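Local coordinates for PILI retraction protein PILT (Thermus thermophilus, PDB 5FL3) that binds ADP in its P-loop ATPase domain and probably hydrolyses ATP to power retraction of type IV pili, at residues S194-L199 against R218-A223; A223-A228 against V264-S269. All coordinates share one frame; numbering follows the deposited sequence.

Contact 1 (S194-L199 against R218-A223); sequences SFYTGL and RETVEA
Helix 195-199 and helix 218-223 run in nearly the same direction, 26° apart with axes 9.7 Å from each other, and Y196 and T220 bring their CA atoms within 5.5 Å. Both helices belong to the P-loop NTPase fold of the secretion ATPase (GSP E) family. They lie side by side, with helix 195-202 packed on strand 209-212 of the central mixed sheet. No hydrogen bond joins the two segments, and the contact rests on van der Waals packing.

Y196 is on the exposed side. Its CG is anti to the backbone N (chi1 -176°), and the ring comes nearer to helix 218-223 than its CB direction alone would suggest. At the ring's edge, CE1 lies 4.0 Å from the carbonyl O of E219, near the ring plane. The E219 side chain crosses the tyrosine at about a right angle, with CB against CD1 and CE1, and its carboxylate bends off from the contact. Y196 CB also rests 4.0 Å from T220 OG1. That hydroxyl has a weak hydrogen bond to D217 just before the segment.

The buried side is carried by L199. Its side chain also touches I210 and V212 of strand 209-212, so it joins helix to helix and helix to sheet. F195 meets T220 CG2 through CB, while its side chain continues to D170, E214 and V212. S194 caps the first helix, and its OG accepts from T197 N at 3.0 Å in an almost straight bond. The closest approach between the two segments is made by one branch of L199, whose CD2 lies 3.6 Å from A223 CB.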
loop_
_atom_site.group_PDB
_atom_site.type_symbol
_atom_site.label_atom_id
_atom_site.label_comp_id
_atom_site.label_asym_id
_atom_site.label_seq_id
_atom_site.Cartn_x
_atom_site.Cartn_y
_atom_site.Cartn_z
ATOM N N SER A 194 -13.357 -2.527 12.483
ATOM C CA SER A 194 -13.055 -3.096 11.175
ATOM C C SER A 194 -13.034 -2.026 10.106
ATOM O O SER A 194 -13.408 -0.888 10.365
ATOM C CB SER A 194 -14.084 -4.168 10.799
ATOM O OG SER A 194 -15.371 -3.597 10.590
ATOM N N PHE A 195 -12.621 -2.412 8.900
ATOM C CA PHE A 195 -12.759 -1.557 7.727
ATOM C C PHE A 195 -14.197 -1.169 7.505
ATOM O O PHE A 195 -14.486 -0.021 7.164
ATOM C CB PHE A 195 -12.224 -2.240 6.480
ATOM C CG PHE A 195 -10.743 -2.387 6.483
ATOM C CD1 PHE A 195 -9.925 -1.265 6.621
ATOM C CD2 PHE A 195 -10.154 -3.636 6.357
ATOM C CE1 PHE A 195 -8.542 -1.396 6.634
ATOM C CE2 PHE A 195 -8.777 -3.779 6.373
ATOM C CZ PHE A 195 -7.964 -2.660 6.508
ATOM N N TYR A 196 -15.100 -2.124 7.708
ATOM C CA TYR A 196 -16.506 -1.865 7.459
ATOM C C TYR A 196 -17.030 -0.834 8.449
ATOM O O TYR A 196 -17.637 0.154 8.044
ATOM C CB TYR A 196 -17.345 -3.146 7.527
ATOM C CG TYR A 196 -18.783 -2.873 7.160
ATOM C CD1 TYR A 196 -19.169 -2.762 5.829
ATOM C CD2 TYR A 196 -19.748 -2.681 8.140
ATOM C CE1 TYR A 196 -20.481 -2.475 5.485
ATOM C CE2 TYR A 196 -21.072 -2.401 7.804
ATOM C CZ TYR A 196 -21.429 -2.301 6.479
ATOM O OH TYR A 196 -22.735 -2.021 6.143
ATOM N N THR A 197 -16.786 -1.067 9.738
ATOM C CA THR A 197 -17.195 -0.145 10.802
ATOM C C THR A 197 -16.668 1.258 10.548
ATOM O O THR A 197 -17.379 2.259 10.674
ATOM C CB THR A 197 -16.688 -0.624 12.163
ATOM O OG1 THR A 197 -17.332 -1.860 12.480
ATOM C CG2 THR A 197 -17.036 0.364 13.234
ATOM N N GLY A 198 -15.399 1.313 10.186
ATOM C CA GLY A 198 -14.772 2.581 9.913
ATOM C C GLY A 198 -15.400 3.247 8.707
ATOM O O GLY A 198 -15.683 4.441 8.752
ATOM N N LEU A 199 -15.623 2.475 7.641
ATOM C CA LEU A 199 -16.164 3.027 6.411
ATOM C C LEU A 199 -17.569 3.546 6.701
ATOM O O LEU A 199 -17.908 4.686 6.360
ATOM C CB LEU A 199 -16.153 1.987 5.279
ATOM C CG LEU A 199 -16.734 2.333 3.892
ATOM C CD1 LEU A 199 -16.291 3.688 3.405
ATOM C CD2 LEU A 199 -16.350 1.304 2.856
ATOM N N ARG A 218 -17.417 -8.476 0.407
ATOM C CA ARG A 218 -18.321 -7.911 -0.575
ATOM C C ARG A 218 -18.955 -6.656 0.043
ATOM O O ARG A 218 -19.213 -5.649 -0.642
ATOM C CB ARG A 218 -19.379 -8.933 -0.973
ATOM C CG ARG A 218 -20.585 -8.348 -1.634
ATOM C CD ARG A 218 -21.839 -9.038 -1.152
ATOM N NE ARG A 218 -22.972 -8.634 -1.972
ATOM C CZ ARG A 218 -23.656 -7.514 -1.773
ATOM N NH1 ARG A 218 -23.311 -6.719 -0.762
ATOM N NH2 ARG A 218 -24.679 -7.196 -2.570
ATOM N N GLU A 219 -19.180 -6.739 1.354
ATOM C CA GLU A 219 -19.824 -5.681 2.120
ATOM C C GLU A 219 -19.005 -4.404 2.033
ATOM O O GLU A 219 -19.531 -3.339 1.691
ATOM C CB GLU A 219 -20.000 -6.094 3.588
ATOM C CG GLU A 219 -21.050 -7.179 3.856
ATOM C CD GLU A 219 -20.653 -8.580 3.366
ATOM O OE1 GLU A 219 -19.443 -8.851 3.213
ATOM O OE2 GLU A 219 -21.561 -9.415 3.142
ATOM N N THR A 220 -17.718 -4.524 2.336
ATOM C CA THR A 220 -16.785 -3.410 2.230
ATOM C C THR A 220 -16.601 -2.912 0.788
ATOM O O THR A 220 -16.520 -1.704 0.557
ATOM C CB THR A 220 -15.427 -3.794 2.802
ATOM O OG1 THR A 220 -15.611 -4.295 4.131
ATOM C CG2 THR A 220 -14.531 -2.596 2.862
ATOM N N VAL A 221 -16.540 -3.821 -0.185
ATOM C CA VAL A 221 -16.354 -3.400 -1.577
ATOM C C VAL A 221 -17.574 -2.602 -2.027
ATOM O O VAL A 221 -17.447 -1.540 -2.651
ATOM C CB VAL A 221 -16.110 -4.618 -2.541
ATOM C CG1 VAL A 221 -16.263 -4.219 -4.000
ATOM C CG2 VAL A 221 -14.738 -5.217 -2.311
ATOM N N GLU A 222 -18.760 -3.103 -1.696
ATOM C CA GLU A 222 -19.995 -2.427 -2.090
ATOM C C GLU A 222 -20.103 -1.063 -1.408
ATOM O O GLU A 222 -20.474 -0.068 -2.042
ATOM C CB GLU A 222 -21.220 -3.285 -1.757
ATOM C CG GLU A 222 -22.522 -2.771 -2.384
ATOM C CD GLU A 222 -23.703 -3.717 -2.184
ATOM O OE1 GLU A 222 -23.751 -4.383 -1.138
ATOM O OE2 GLU A 222 -24.582 -3.800 -3.070
ATOM N N ALA A 223 -19.768 -1.025 -0.118
ATOM C CA ALA A 223 -19.887 0.193 0.666
ATOM C C ALA A 223 -18.970 1.239 0.084
ATOM O O ALA A 223 -19.354 2.403 -0.065
ATOM C CB ALA A 223 -19.553 -0.060 2.129
#

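Contact 2 (A223-A228 against V264-S269)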
loop_
_atom_site.group_PDB
_atom_site.type_symbol
_atom_site.label_atom_id
_atom_site.label_comp_id
_atom_site.label_asym_id
_atom_site.label_seq_id
_atom_site.Cartn_x
_atom_site.Cartn_y
_atom_site.Cartn_z
ATOM N N ALA A 223 -19.768 -1.025 -0.118
ATOM C CA ALA A 223 -19.887 0.193 0.666
ATOM C C ALA A 223 -18.970 1.239 0.084
ATOM O O ALA A 223 -19.354 2.403 -0.065
ATOM C CB ALA A 223 -19.553 -0.060 2.129
ATOM N N ALA A 224 -17.759 0.810 -0.260
ATOM C CA ALA A 224 -16.775 1.711 -0.832
ATOM C C ALA A 224 -17.242 2.244 -2.189
ATOM O O ALA A 224 -17.060 3.417 -2.486
ATOM C CB ALA A 224 -15.449 1.024 -0.952
ATOM N N LEU A 225 -17.845 1.387 -3.005
ATOM C CA LEU A 225 -18.322 1.813 -4.318
ATOM C C LEU A 225 -19.409 2.854 -4.164
ATOM O O LEU A 225 -19.381 3.900 -4.837
ATOM C CB LEU A 225 -18.846 0.636 -5.126
ATOM C CG LEU A 225 -17.784 -0.293 -5.711
ATOM C CD1 LEU A 225 -18.397 -1.638 -5.999
ATOM C CD2 LEU A 225 -17.202 0.275 -6.975
ATOM N N MET A 226 -20.357 2.553 -3.268
ATOM C CA MET A 226 -21.481 3.438 -2.968
ATOM C C MET A 226 -21.002 4.812 -2.471
ATOM O O MET A 226 -21.436 5.865 -2.964
ATOM C CB MET A 226 -22.394 2.787 -1.930
ATOM C CG MET A 226 -23.137 1.532 -2.426
ATOM S SD MET A 226 -24.159 1.857 -3.899
ATOM C CE MET A 226 -25.311 3.076 -3.248
ATOM N N ALA A 227 -20.095 4.780 -1.498
ATOM C CA ALA A 227 -19.457 5.976 -0.987
ATOM C C ALA A 227 -18.887 6.812 -2.144
ATOM O O ALA A 227 -19.046 8.037 -2.177
ATOM C CB ALA A 227 -18.377 5.598 0.010
ATOM N N ALA A 228 -18.254 6.143 -3.105
ATOM C CA ALA A 228 -17.706 6.816 -4.292
ATOM C C ALA A 228 -18.813 7.351 -5.199
ATOM O O ALA A 228 -18.674 8.382 -5.830
ATOM C CB ALA A 228 -16.807 5.863 -5.083
ATOM N N VAL A 264 -22.356 -1.483 -13.671
ATOM C CA VAL A 264 -22.917 -0.139 -13.732
ATOM C C VAL A 264 -22.320 0.691 -12.609
ATOM O O VAL A 264 -21.777 1.769 -12.842
ATOM C CB VAL A 264 -24.460 -0.148 -13.638
ATOM C CG1 VAL A 264 -24.983 1.256 -13.366
ATOM C CG2 VAL A 264 -25.071 -0.715 -14.927
ATOM N N LEU A 265 -22.380 0.153 -11.399
ATOM C CA LEU A 265 -21.820 0.826 -10.236
ATOM C C LEU A 265 -20.322 1.053 -10.405
ATOM O O LEU A 265 -19.824 2.157 -10.167
ATOM C CB LEU A 265 -22.104 0.024 -8.967
ATOM C CG LEU A 265 -21.646 0.621 -7.640
ATOM C CD1 LEU A 265 -22.246 2.000 -7.392
ATOM C CD2 LEU A 265 -21.995 -0.322 -6.503
ATOM N N LEU A 266 -19.603 0.020 -10.833
ATOM C CA LEU A 266 -18.163 0.157 -10.987
ATOM C C LEU A 266 -17.805 1.184 -12.071
ATOM O O LEU A 266 -16.990 2.084 -11.834
ATOM C CB LEU A 266 -17.525 -1.192 -11.289
ATOM C CG LEU A 266 -15.996 -1.212 -11.443
ATOM C CD1 LEU A 266 -15.283 -0.548 -10.278
ATOM C CD2 LEU A 266 -15.526 -2.633 -11.605
ATOM N N ALA A 267 -18.443 1.080 -13.235
ATOM C CA ALA A 267 -18.123 1.968 -14.350
ATOM C C ALA A 267 -18.336 3.450 -14.025
ATOM O O ALA A 267 -17.525 4.294 -14.424
ATOM C CB ALA A 267 -18.933 1.586 -15.579
ATOM N N GLU A 268 -19.400 3.783 -13.300
ATOM C CA GLU A 268 -19.700 5.201 -13.131
ATOM C C GLU A 268 -18.859 5.853 -12.019
ATOM O O GLU A 268 -18.496 7.030 -12.126
ATOM C CB GLU A 268 -21.200 5.417 -12.891
ATOM C CG GLU A 268 -21.764 4.968 -11.545
ATOM C CD GLU A 268 -23.278 5.238 -11.431
ATOM O OE1 GLU A 268 -23.747 6.331 -11.853
ATOM O OE2 GLU A 268 -24.003 4.348 -10.930
ATOM N N SER A 269 -18.499 5.083 -10.990
ATOM C CA SER A 269 -17.722 5.628 -9.866
ATOM C C SER A 269 -16.177 5.443 -9.938
ATOM O O SER A 269 -15.447 6.091 -9.191
ATOM C CB SER A 269 -18.245 5.028 -8.558
ATOM O OG SER A 269 -18.466 3.634 -8.700
#
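L225 and L265 cross obliquely at the middle of the contact. L265 CD2 lies against the base of L225, 3.6 Å from its CB, and also touches L225 CD1. The L265 side chain extends from its helix with CG anti to the backbone N (chi1 -177°). M226 SD sits against both methyls of L265, 4.0 Å from CD1 and from CD2. These two side chains cross at about a right angle, and M226 is exposed. The other branch of L225, CD2, lies 3.9 Å from L266 CD1. An alanine in place of L265 would probably open a gap beside L225 CB and leave M226 SD without its apolar neighbour.

In the P-loop NTPase fold, the contact joins helices 218-230 and 259-269, away from the nucleotide site. Their axes here are 9.5 Å apart and cross at 46°. A227 and A228 also touch V234 of strand 233-238, which ties the first helix to the central sheet.

S269 stands at the C-terminal end of helix 259-269. Its OG lies near L265 O of its own helix, at a distance too short to be trusted. The same OG is 4.0 Å from both L225 O and L225 CD2, with no hydrogen bond across the segments. S269 CB lies 3.9 Å from A228 CB.

Contacts 1 and 2 lie in series along the chain, their centres about 13 Å apart. Helix 218-230 takes part in both. Its first turns face helix 195-202 and its later turns face helix 259-269. A223 is common to both ranges but packs across to its partner segment only in contact 1. L199 CD2 of contact 1 also packs 3.5 Å from A224 N. Helix 195-202 lies on strand 209-212 of the mixed sheet, and helix 218-230 on strand 233-238. Helix 259-269 is tied to strand 134-139 by a backbone hydrogen bond between S269 and L135. Contact 1 is nearer the nucleotide, with the F195 side chain about 11 Å from the bound ADP. Contact 2 lies away from the annotated sites.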